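Local coordinates for SusD superfamily protein (Bacteroides thetaiotaomicron, PDB 3MCX) that is of uncharacterised function but, as a SusD-family outer-membrane protein that binds zinc ions, probably helps capture glycans at the cell surface, at residues Q192-W202 with D227-Y236. Residues are numbered along the deposited sequence; the frame is centred on the assembly and turned at random.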
ATOM      1  N   GLN A 192      -3.263  11.341 -20.090  1.00  8.05           N
ATOM      2  CA  GLN A 192      -2.169  10.494 -20.589  1.00  8.55           C
ATOM      3  C   GLN A 192      -0.799  11.042 -20.152  1.00  9.09           C
ATOM      4  O   GLN A 192       0.175  10.293 -20.066  1.00  8.91           O
ATOM      5  CB  GLN A 192      -2.230  10.392 -22.107  1.00  8.97           C
ATOM      6  CG  GLN A 192      -3.458   9.613 -22.648  1.00  9.58           C
ATOM      7  CD  GLN A 192      -3.345   8.111 -22.467  1.00 10.70           C
ATOM      8  OE1 GLN A 192      -4.241   7.449 -21.885  1.00 13.14           O
ATOM      9  NE2 GLN A 192      -2.251   7.561 -22.929  1.00  9.21           N
ATOM     10  N   GLU A 193      -0.734  12.343 -19.885  1.00  9.82           N
ATOM     11  CA  GLU A 193       0.527  12.974 -19.491  1.00 10.38           C
ATOM     12  C   GLU A 193       0.829  12.742 -18.025  1.00  9.96           C
ATOM     13  O   GLU A 193      -0.060  12.395 -17.224  1.00  9.24           O
ATOM     14  CB  GLU A 193       0.481  14.479 -19.760  1.00 11.08           C
ATOM     15  CG  GLU A 193       0.347  14.828 -21.224  1.00 15.86           C
ATOM     16  CD  GLU A 193       1.459  14.216 -22.137  1.00 21.09           C
ATOM     17  OE1 GLU A 193       2.651  14.161 -21.757  1.00 26.10           O
ATOM     18  OE2 GLU A 193       1.127  13.770 -23.256  1.00 21.77           O
ATOM     19  N   THR A 194       2.089  12.938 -17.664  1.00  9.76           N
ATOM     20  CA  THR A 194       2.461  12.784 -16.268  0.50  9.92           C
ATOM     21  C   THR A 194       1.695  13.818 -15.442  1.00 10.15           C
ATOM     22  O   THR A 194       1.402  14.933 -15.895  1.00 10.54           O
ATOM     23  CB  THR A 194       3.982  12.874 -15.995  0.50 10.53           C
ATOM     24  OG1 THR A 194       4.384  14.238 -16.050  0.50 10.47           O
ATOM     25  CG2 THR A 194       4.792  12.028 -16.985  0.50  7.94           C
ATOM     26  N   SER A 195       1.325  13.398 -14.230  1.00  9.96           N
ATOM     27  CA  SER A 195       0.427  14.207 -13.414  0.50 10.19           C
ATOM     28  C   SER A 195       0.831  14.131 -11.938  1.00  9.24           C
ATOM     29  O   SER A 195       0.283  13.394 -11.168  1.00 11.96           O
ATOM     30  CB  SER A 195      -1.029  13.769 -13.617  0.50 10.56           C
ATOM     31  OG  SER A 195      -1.896  14.853 -13.324  0.50 11.17           O
ATOM     32  N   ASN A 196       1.813  14.942 -11.563  1.00  8.68           N
ATOM     33  CA  ASN A 196       2.341  14.918 -10.210  1.00  8.57           C
ATOM     34  C   ASN A 196       1.316  15.288  -9.150  1.00  7.72           C
ATOM     35  O   ASN A 196       0.833  16.419  -9.122  1.00  8.73           O
ATOM     36  CB  ASN A 196       3.538  15.892 -10.092  1.00  7.94           C
ATOM     37  CG  ASN A 196       4.748  15.457 -10.899  1.00 10.11           C
ATOM     38  OD1 ASN A 196       4.807  14.346 -11.415  1.00 12.12           O
ATOM     39  ND2 ASN A 196       5.728  16.342 -11.002  1.00 10.68           N
ATOM     40  N   GLY A 197       0.968  14.340  -8.275  1.00  7.82           N
ATOM     41  CA  GLY A 197       0.053  14.598  -7.178  1.00  7.75           C
ATOM     42  C   GLY A 197      -1.317  14.012  -7.383  1.00  9.53           C
ATOM     43  O   GLY A 197      -2.126  14.044  -6.465  1.00 11.19           O
ATOM     44  N   TYR A 198      -1.572  13.498  -8.591  1.00  8.86           N
ATOM     45  CA  TYR A 198      -2.915  13.114  -9.052  0.50  9.91           C
ATOM     46  C   TYR A 198      -2.857  11.835  -9.865  1.00  9.88           C
ATOM     47  O   TYR A 198      -1.792  11.423 -10.302  1.00 11.58           O
ATOM     48  CB  TYR A 198      -3.481  14.192  -9.958  0.50 10.06           C
ATOM     49  CG  TYR A 198      -3.497  15.549  -9.342  0.50 11.75           C
ATOM     50  CD1 TYR A 198      -4.333  15.824  -8.282  0.50 14.19           C
ATOM     51  CD2 TYR A 198      -2.674  16.559  -9.811  0.50 13.32           C
ATOM     52  CE1 TYR A 198      -4.384  17.072  -7.712  0.50 14.77           C
ATOM     53  CE2 TYR A 198      -2.706  17.815  -9.235  0.50 13.62           C
ATOM     54  CZ  TYR A 198      -3.564  18.060  -8.186  0.50 14.16           C
ATOM     55  OH  TYR A 198      -3.612  19.297  -7.600  0.50 14.99           O
ATOM     56  N   ILE A 199      -4.017  11.216 -10.093  1.00  9.16           N
ATOM     57  CA  ILE A 199      -4.115   9.964 -10.824  1.00  9.00           C
ATOM     58  C   ILE A 199      -4.257  10.186 -12.316  1.00  7.29           C
ATOM     59  O   ILE A 199      -5.152  10.915 -12.746  1.00  7.16           O
ATOM     60  CB  ILE A 199      -5.334   9.154 -10.327  1.00  8.42           C
ATOM     61  CG1 ILE A 199      -5.096   8.743  -8.880  1.00  9.04           C
ATOM     62  CG2 ILE A 199      -5.574   7.936 -11.210  1.00  9.50           C
ATOM     63  CD1 ILE A 199      -6.373   8.321  -8.146  1.00 10.48           C
ATOM     64  N   ASN A 200      -3.360   9.579 -13.107  1.00  7.17           N
ATOM     65  CA  ASN A 200      -3.470   9.540 -14.557  1.00  6.61           C
ATOM     66  C   ASN A 200      -3.700   8.103 -15.057  1.00  6.36           C
ATOM     67  O   ASN A 200      -3.853   7.176 -14.254  1.00  6.78           O
ATOM     68  CB  ASN A 200      -2.252  10.204 -15.214  1.00  6.95           C
ATOM     69  CG  ASN A 200      -0.971   9.374 -15.097  1.00  7.16           C
ATOM     70  OD1 ASN A 200      -0.972   8.282 -14.514  1.00  8.42           O
ATOM     71  ND2 ASN A 200       0.134   9.914 -15.642  1.00  7.97           N
ATOM     72  N   TYR A 201      -3.736   7.939 -16.381  1.00  6.93           N
ATOM     73  CA  TYR A 201      -4.018   6.642 -16.993  1.00  6.99           C
ATOM     74  C   TYR A 201      -3.014   5.582 -16.522  1.00  6.61           C
ATOM     75  O   TYR A 201      -3.401   4.444 -16.230  1.00  7.63           O
ATOM     76  CB  TYR A 201      -4.024   6.783 -18.535  1.00  6.49           C
ATOM     77  CG  TYR A 201      -4.153   5.480 -19.273  1.00  7.14           C
ATOM     78  CD1 TYR A 201      -3.037   4.732 -19.615  1.00  7.79           C
ATOM     79  CD2 TYR A 201      -5.415   4.985 -19.621  1.00  8.27           C
ATOM     80  CE1 TYR A 201      -3.178   3.526 -20.304  1.00  5.01           C
ATOM     81  CE2 TYR A 201      -5.558   3.800 -20.310  1.00  8.42           C
ATOM     82  CZ  TYR A 201      -4.446   3.079 -20.637  1.00  7.97           C
ATOM     83  OH  TYR A 201      -4.621   1.907 -21.301  1.00  7.94           O
ATOM     84  N   TRP A 202      -1.742   5.968 -16.498  1.00  6.21           N
ATOM     85  CA  TRP A 202      -0.652   5.046 -16.145  1.00  6.31           C
ATOM     86  C   TRP A 202      -0.782   4.576 -14.705  1.00  7.35           C
ATOM     87  O   TRP A 202      -0.613   3.382 -14.433  1.00  6.97           O
ATOM     88  CB  TRP A 202       0.717   5.684 -16.457  1.00  6.16           C
ATOM     89  CG  TRP A 202       0.713   6.209 -17.845  1.00  6.61           C
ATOM     90  CD1 TRP A 202       0.672   7.518 -18.231  1.00  7.16           C
ATOM     91  CD2 TRP A 202       0.598   5.434 -19.042  1.00  6.81           C
ATOM     92  NE1 TRP A 202       0.592   7.601 -19.582  1.00  7.95           N
ATOM     93  CE2 TRP A 202       0.513   6.339 -20.114  1.00  6.62           C
ATOM     94  CE3 TRP A 202       0.562   4.061 -19.315  1.00  6.31           C
ATOM     95  CZ2 TRP A 202       0.404   5.924 -21.448  1.00  7.07           C
ATOM     96  CZ3 TRP A 202       0.466   3.648 -20.625  1.00  7.99           C
ATOM     97  CH2 TRP A 202       0.366   4.576 -21.680  1.00  7.33           C
ATOM     98  N   ASP A 227       0.868  -2.895 -20.283  1.00  7.31           N
ATOM     99  CA  ASP A 227       0.451  -1.635 -20.890  1.00  7.32           C
ATOM    100  C   ASP A 227       1.329  -0.508 -20.338  1.00  6.32           C
ATOM    101  O   ASP A 227       1.929   0.234 -21.128  1.00  6.26           O
ATOM    102  CB  ASP A 227      -1.025  -1.377 -20.603  1.00  7.75           C
ATOM    103  CG  ASP A 227      -1.597  -0.158 -21.325  1.00  8.57           C
ATOM    104  OD1 ASP A 227      -0.985   0.403 -22.246  1.00 10.20           O
ATOM    105  OD2 ASP A 227      -2.721   0.216 -20.953  1.00  9.16           O
ATOM    106  N   VAL A 228       1.472  -0.436 -19.018  1.00  6.17           N
ATOM    107  CA  VAL A 228       2.320   0.607 -18.417  1.00  6.86           C
ATOM    108  C   VAL A 228       3.780   0.480 -18.876  1.00  7.18           C
ATOM    109  O   VAL A 228       4.409   1.455 -19.287  1.00  8.37           O
ATOM    110  CB  VAL A 228       2.238   0.589 -16.887  1.00  6.90           C
ATOM    111  CG1 VAL A 228       3.191   1.671 -16.290  1.00  6.98           C
ATOM    112  CG2 VAL A 228       0.761   0.779 -16.431  1.00  7.40           C
ATOM    113  N   ILE A 229       4.322  -0.736 -18.797  1.00  7.62           N
ATOM    114  CA  ILE A 229       5.729  -0.992 -19.106  1.00  7.35           C
ATOM    115  C   ILE A 229       6.047  -0.645 -20.550  1.00  6.82           C
ATOM    116  O   ILE A 229       7.035   0.053 -20.820  1.00  8.02           O
ATOM    117  CB  ILE A 229       6.066  -2.455 -18.837  1.00  6.69           C
ATOM    118  CG1 ILE A 229       6.017  -2.756 -17.346  1.00  7.84           C
ATOM    119  CG2 ILE A 229       7.484  -2.833 -19.418  1.00  6.38           C
ATOM    120  CD1 ILE A 229       5.972  -4.260 -17.030  1.00  8.25           C
ATOM    121  N   LYS A 230       5.205  -1.107 -21.475  1.00  7.21           N
ATOM    122  CA  LYS A 230       5.481  -0.992 -22.913  0.50  7.22           C
ATOM    123  C   LYS A 230       5.082   0.348 -23.520  1.00  7.62           C
ATOM    124  O   LYS A 230       5.708   0.803 -24.479  1.00  7.64           O
ATOM    125  CB  LYS A 230       4.754  -2.097 -23.697  0.50  7.45           C
ATOM    126  CG  LYS A 230       5.296  -3.508 -23.475  0.50  7.28           C
ATOM    127  CD  LYS A 230       4.288  -4.575 -23.920  0.50  6.91           C
ATOM    128  CE  LYS A 230       4.826  -5.999 -23.778  0.50  6.31           C
ATOM    129  NZ  LYS A 230       6.116  -6.226 -24.500  0.50  4.78           N
ATOM    130  N   ASN A 231       4.019   0.956 -22.991  1.00  6.95           N
ATOM    131  CA  ASN A 231       3.380   2.062 -23.693  1.00  7.94           C
ATOM    132  C   ASN A 231       3.427   3.428 -23.041  1.00  7.59           C
ATOM    133  O   ASN A 231       2.896   4.394 -23.606  1.00  8.01           O
ATOM    134  CB  ASN A 231       1.916   1.682 -23.948  1.00  7.73           C
ATOM    135  CG  ASN A 231       1.771   0.406 -24.763  1.00  9.22           C
ATOM    136  OD1 ASN A 231       2.543   0.155 -25.701  1.00 10.72           O
ATOM    137  ND2 ASN A 231       0.773  -0.415 -24.404  1.00  8.03           N
ATOM    138  N   ASN A 232       4.089   3.556 -21.896  1.00  7.63           N
ATOM    139  CA  ASN A 232       4.041   4.838 -21.186  1.00  7.85           C
ATOM    140  C   ASN A 232       4.722   5.997 -21.933  1.00  8.29           C
ATOM    141  O   ASN A 232       4.513   7.165 -21.581  1.00  8.39           O
ATOM    142  CB  ASN A 232       4.535   4.684 -19.742  1.00  7.51           C
ATOM    143  CG  ASN A 232       6.027   4.535 -19.639  1.00  8.96           C
ATOM    144  OD1 ASN A 232       6.784   5.519 -19.800  1.00  9.43           O
ATOM    145  ND2 ASN A 232       6.478   3.309 -19.321  1.00  9.49           N
ATOM    146  N   GLY A 233       5.533   5.676 -22.938  1.00  8.48           N
ATOM    147  CA  GLY A 233       6.107   6.696 -23.814  1.00  8.99           C
ATOM    148  C   GLY A 233       7.296   7.449 -23.229  1.00 10.12           C
ATOM    149  O   GLY A 233       7.477   8.641 -23.519  1.00 11.22           O
ATOM    150  N   GLY A 234       8.111   6.752 -22.438  1.00  9.82           N
ATOM    151  CA  GLY A 234       9.283   7.340 -21.804  1.00 10.57           C
ATOM    152  C   GLY A 234       8.944   8.311 -20.687  1.00 10.19           C
ATOM    153  O   GLY A 234       9.799   9.072 -20.272  1.00 12.25           O
ATOM    154  N   ARG A 235       7.709   8.296 -20.193  1.00  9.35           N
ATOM    155  CA  ARG A 235       7.319   9.215 -19.127  1.00  8.88           C
ATOM    156  C   ARG A 235       7.837   8.771 -17.764  1.00  9.46           C
ATOM    157  O   ARG A 235       7.945   9.587 -16.825  1.00 11.06           O
ATOM    158  CB  ARG A 235       5.791   9.372 -19.091  1.00  8.99           C
ATOM    159  CG  ARG A 235       5.203  10.085 -20.288  1.00  8.92           C
ATOM    160  CD  ARG A 235       3.709  10.156 -20.160  1.00  8.91           C
ATOM    161  NE  ARG A 235       3.056  10.812 -21.280  1.00  8.11           N
ATOM    162  CZ  ARG A 235       2.413  10.197 -22.275  1.00  8.77           C
ATOM    163  NH1 ARG A 235       2.372   8.863 -22.365  1.00 10.46           N
ATOM    164  NH2 ARG A 235       1.807  10.922 -23.212  1.00 10.78           N
ATOM    165  N   TYR A 236       8.146   7.475 -17.648  1.00  8.59           N
ATOM    166  CA  TYR A 236       8.614   6.862 -16.393  1.00  8.12           C
ATOM    167  C   TYR A 236       9.798   5.963 -16.712  1.00  8.53           C
ATOM    168  O   TYR A 236       9.878   5.407 -17.817  1.00  8.73           O
ATOM    169  CB  TYR A 236       7.505   6.024 -15.709  1.00  8.10           C
ATOM    170  CG  TYR A 236       6.237   6.830 -15.516  1.00  8.05           C
ATOM    171  CD1 TYR A 236       6.135   7.731 -14.478  1.00  8.45           C
ATOM    172  CD2 TYR A 236       5.180   6.755 -16.428  1.00  8.00           C
ATOM    173  CE1 TYR A 236       5.013   8.525 -14.320  1.00  8.07           C
ATOM    174  CE2 TYR A 236       4.042   7.535 -16.260  1.00  8.48           C
ATOM    175  CZ  TYR A 236       3.956   8.417 -15.220  1.00  7.48           C
ATOM    176  OH  TYR A 236       2.847   9.228 -15.072  1.00  8.53           O
TER
HETATM  177  O   HOH W   1      -0.119   8.394 -24.403  1.00 20.72           O
HETATM  178  O   HOH W   2       2.462  10.904 -13.091  1.00 13.49           O
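Trp202, in the first turn of helix 201-214, approaches Val228 near the end of helix 218-231 with CA atoms 5.8 Å apart, so the start of one helix packs against the finish of the next in the helical hairpin 201-231. The Trp202 indole is sandwiched: CA of Asn232 lies 3.6 Å from the centroid of its six-membered ring, 8° off the normal, a CH-pi contact, while CD1 of Tyr201 lies over the opposite face, toward the rim. In the indole plane, NE1 donates to Gln192 O (2.8 Å), which helps fix the ring's rotation. That same carbonyl oxygen sits over the centre of the Arg235 guanidinium, 3.1 Å from CZ. Arg235, extended from CG to NE, forms a salt bridge through NH2 to Glu193 OE2 (2.9 Å). Deeper, Asn200 ND2 donates to both Glu193 O and Tyr236 OH (each 2.9 Å). Asp227, its CG swung opposite the backbone N (chi1 -174°), offers the syn lone pair of OD2 to Tyr201 OH at 2.6 Å; Gln205 also bonds OD2. The chemistry is thus graded, from a buried indole and a doubly used amide to an ion pair at the surface, between exposed Glu193 and partly exposed Arg235, whose energetic contribution solvent probably weakens.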